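Local coordinates for mandelate racemase / muconate lactonizing enzyme family protein (Agrobacterium tumefaciens, PDB 4DXK), which probably acts as a lyase or racemase of the enolase superfamily and binds a metal ion in its barrel, at residues Leu197-Glu201 against Ala232-Thr238. Coordinates in Å, arbitrary orientation, origin at the centre of the assembly. Residue numbers count along the deposited sequence, not the author numbering.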
loop_
_atom_site.group_PDB
_atom_site.type_symbol
_atom_site.label_atom_id
_atom_site.label_comp_id
_atom_site.label_asym_id
_atom_site.label_seq_id
_atom_site.Cartn_x
_atom_site.Cartn_y
_atom_site.Cartn_z
ATOM N N LEU A 197 28.797 -21.720 11.611
ATOM C CA LEU A 197 29.361 -20.385 11.801
ATOM C C LEU A 197 30.876 -20.417 12.002
ATOM O O LEU A 197 31.545 -19.392 11.848
ATOM C CB LEU A 197 28.694 -19.680 12.981
ATOM C CG LEU A 197 27.218 -19.330 12.822
ATOM C CD1 LEU A 197 26.670 -18.754 14.119
ATOM C CD2 LEU A 197 27.019 -18.349 11.678
ATOM N N GLU A 198 31.420 -21.578 12.344
ATOM C CA GLU A 198 32.850 -21.671 12.627
ATOM C C GLU A 198 33.803 -21.199 11.512
ATOM O O GLU A 198 34.808 -20.561 11.812
ATOM C CB GLU A 198 33.199 -23.070 13.134
ATOM C CG GLU A 198 32.566 -23.365 14.495
ATOM C CD GLU A 198 33.113 -24.615 15.155
ATOM O OE1 GLU A 198 33.310 -25.625 14.450
ATOM O OE2 GLU A 198 33.340 -24.581 16.382
ATOM N N PRO A 199 33.491 -21.479 10.229
ATOM C CA PRO A 199 34.385 -20.928 9.200
ATOM C C PRO A 199 34.466 -19.401 9.228
ATOM O O PRO A 199 35.523 -18.847 8.932
ATOM C CB PRO A 199 33.739 -21.392 7.893
ATOM C CG PRO A 199 33.006 -22.635 8.260
ATOM C CD PRO A 199 32.511 -22.421 9.657
ATOM N N PHE A 200 33.360 -18.733 9.549
ATOM C CA PHE A 200 33.369 -17.278 9.635
ATOM C C PHE A 200 34.291 -16.815 10.765
ATOM O O PHE A 200 35.065 -15.866 10.599
ATOM C CB PHE A 200 31.949 -16.750 9.832
ATOM C CG PHE A 200 31.022 -17.094 8.701
ATOM C CD1 PHE A 200 30.914 -16.265 7.597
ATOM C CD2 PHE A 200 30.277 -18.266 8.733
ATOM C CE1 PHE A 200 30.068 -16.592 6.546
ATOM C CE2 PHE A 200 29.434 -18.596 7.688
ATOM C CZ PHE A 200 29.328 -17.763 6.595
ATOM N N GLU A 201 34.197 -17.482 11.912
ATOM C CA GLU A 201 35.060 -17.185 13.052
ATOM C C GLU A 201 36.521 -17.349 12.668
ATOM O O GLU A 201 37.359 -16.497 12.971
ATOM C CB GLU A 201 34.735 -18.126 14.211
ATOM C CG GLU A 201 33.373 -17.903 14.825
ATOM C CD GLU A 201 32.831 -19.141 15.509
ATOM O OE1 GLU A 201 33.635 -19.924 16.062
ATOM O OE2 GLU A 201 31.597 -19.327 15.488
ATOM N N ALA A 232 21.812 -14.818 12.726
ATOM C CA ALA A 232 22.977 -15.397 13.387
ATOM C C ALA A 232 24.295 -14.979 12.732
ATOM O O ALA A 232 25.355 -15.045 13.363
ATOM C CB ALA A 232 22.862 -16.917 13.420
ATOM N N LEU A 233 24.241 -14.560 11.471
ATOM C CA LEU A 233 25.454 -14.160 10.761
ATOM C C LEU A 233 25.889 -12.733 11.063
ATOM O O LEU A 233 26.979 -12.324 10.662
ATOM C CB LEU A 233 25.277 -14.339 9.251
ATOM C CG LEU A 233 25.398 -15.789 8.787
ATOM C CD1 LEU A 233 24.785 -15.980 7.414
ATOM C CD2 LEU A 233 26.863 -16.220 8.780
ATOM N N THR A 234 25.049 -11.985 11.770
ATOM C CA THR A 234 25.314 -10.574 12.062
ATOM C C THR A 234 26.735 -10.260 12.577
ATOM O O THR A 234 27.356 -9.320 12.080
ATOM C CB THR A 234 24.252 -9.985 13.023
ATOM O OG1 THR A 234 22.949 -10.148 12.448
ATOM C CG2 THR A 234 24.502 -8.508 13.277
ATOM N N PRO A 235 27.265 -11.044 13.541
ATOM C CA PRO A 235 28.577 -10.662 14.091
ATOM C C PRO A 235 29.732 -10.773 13.099
ATOM O O PRO A 235 30.824 -10.300 13.408
ATOM C CB PRO A 235 28.796 -11.672 15.227
ATOM C CG PRO A 235 27.447 -12.188 15.566
ATOM C CD PRO A 235 26.677 -12.180 14.278
ATOM N N TYR A 236 29.521 -11.390 11.943
ATOM C CA TYR A 236 30.637 -11.692 11.051
ATOM C C TYR A 236 30.791 -10.741 9.875
ATOM O O TYR A 236 31.659 -10.941 9.024
ATOM C CB TYR A 236 30.576 -13.149 10.598
ATOM C CG TYR A 236 30.497 -14.078 11.780
ATOM C CD1 TYR A 236 31.627 -14.368 12.532
ATOM C CD2 TYR A 236 29.283 -14.627 12.178
ATOM C CE1 TYR A 236 31.553 -15.198 13.634
ATOM C CE2 TYR A 236 29.202 -15.458 13.275
ATOM C CZ TYR A 236 30.341 -15.740 13.998
ATOM O OH TYR A 236 30.267 -16.569 15.094
ATOM N N GLN A 237 29.959 -9.705 9.840
ATOM C CA GLN A 237 30.051 -8.677 8.802
ATOM C C GLN A 237 30.074 -9.280 7.399
ATOM O O GLN A 237 30.974 -9.004 6.608
ATOM C CB GLN A 237 31.296 -7.803 9.008
ATOM C CG GLN A 237 31.337 -7.081 10.350
ATOM C CD GLN A 237 31.975 -7.907 11.455
ATOM O OE1 GLN A 237 32.976 -8.598 11.241
ATOM N NE2 GLN A 237 31.396 -7.837 12.649
ATOM N N THR A 238 29.085 -10.114 7.099
ATOM C CA THR A 238 29.006 -10.739 5.788
ATOM C C THR A 238 28.698 -9.710 4.697
ATOM O O THR A 238 28.066 -8.685 4.954
ATOM C CB THR A 238 27.985 -11.875 5.787
ATOM O OG1 THR A 238 26.730 -11.380 6.271
ATOM C CG2 THR A 238 28.462 -13.005 6.687
#
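Two CH-pi contacts centre on F200. CD2 of L233 lies over one face of the F200 ring, 3.7 Å from its centroid, and the CB of F200 lies over a face of the Y236 ring, 3.9 Å from that centroid. The two rings meet obliquely, with planes at 39°. Apolar side-chain packing continues the interface: CD2 of L197 is 3.6 Å from CD2 of L233 and 4.0 Å from CE2 of Y236, and CG2 of T238 lies 3.9 Å from CE1 of F200. In the (beta/alpha)8 barrel of the enolase superfamily, helix 190-207 here packs against the loop joining helix 223-232 to strand 240-242. This links two consecutive beta-alpha units. F200 also reaches I173, I213 and V215 on the barrel strands, so its side chain packs between the helix backbone and the barrel wall. Polar groups add to the contact. OE2 of E201 is 3.1 Å from OH of Y236. R204, one turn further along the helix, hydrogen-bonds the backbone O of Y236, while the hydroxyl of T238 bonds H241.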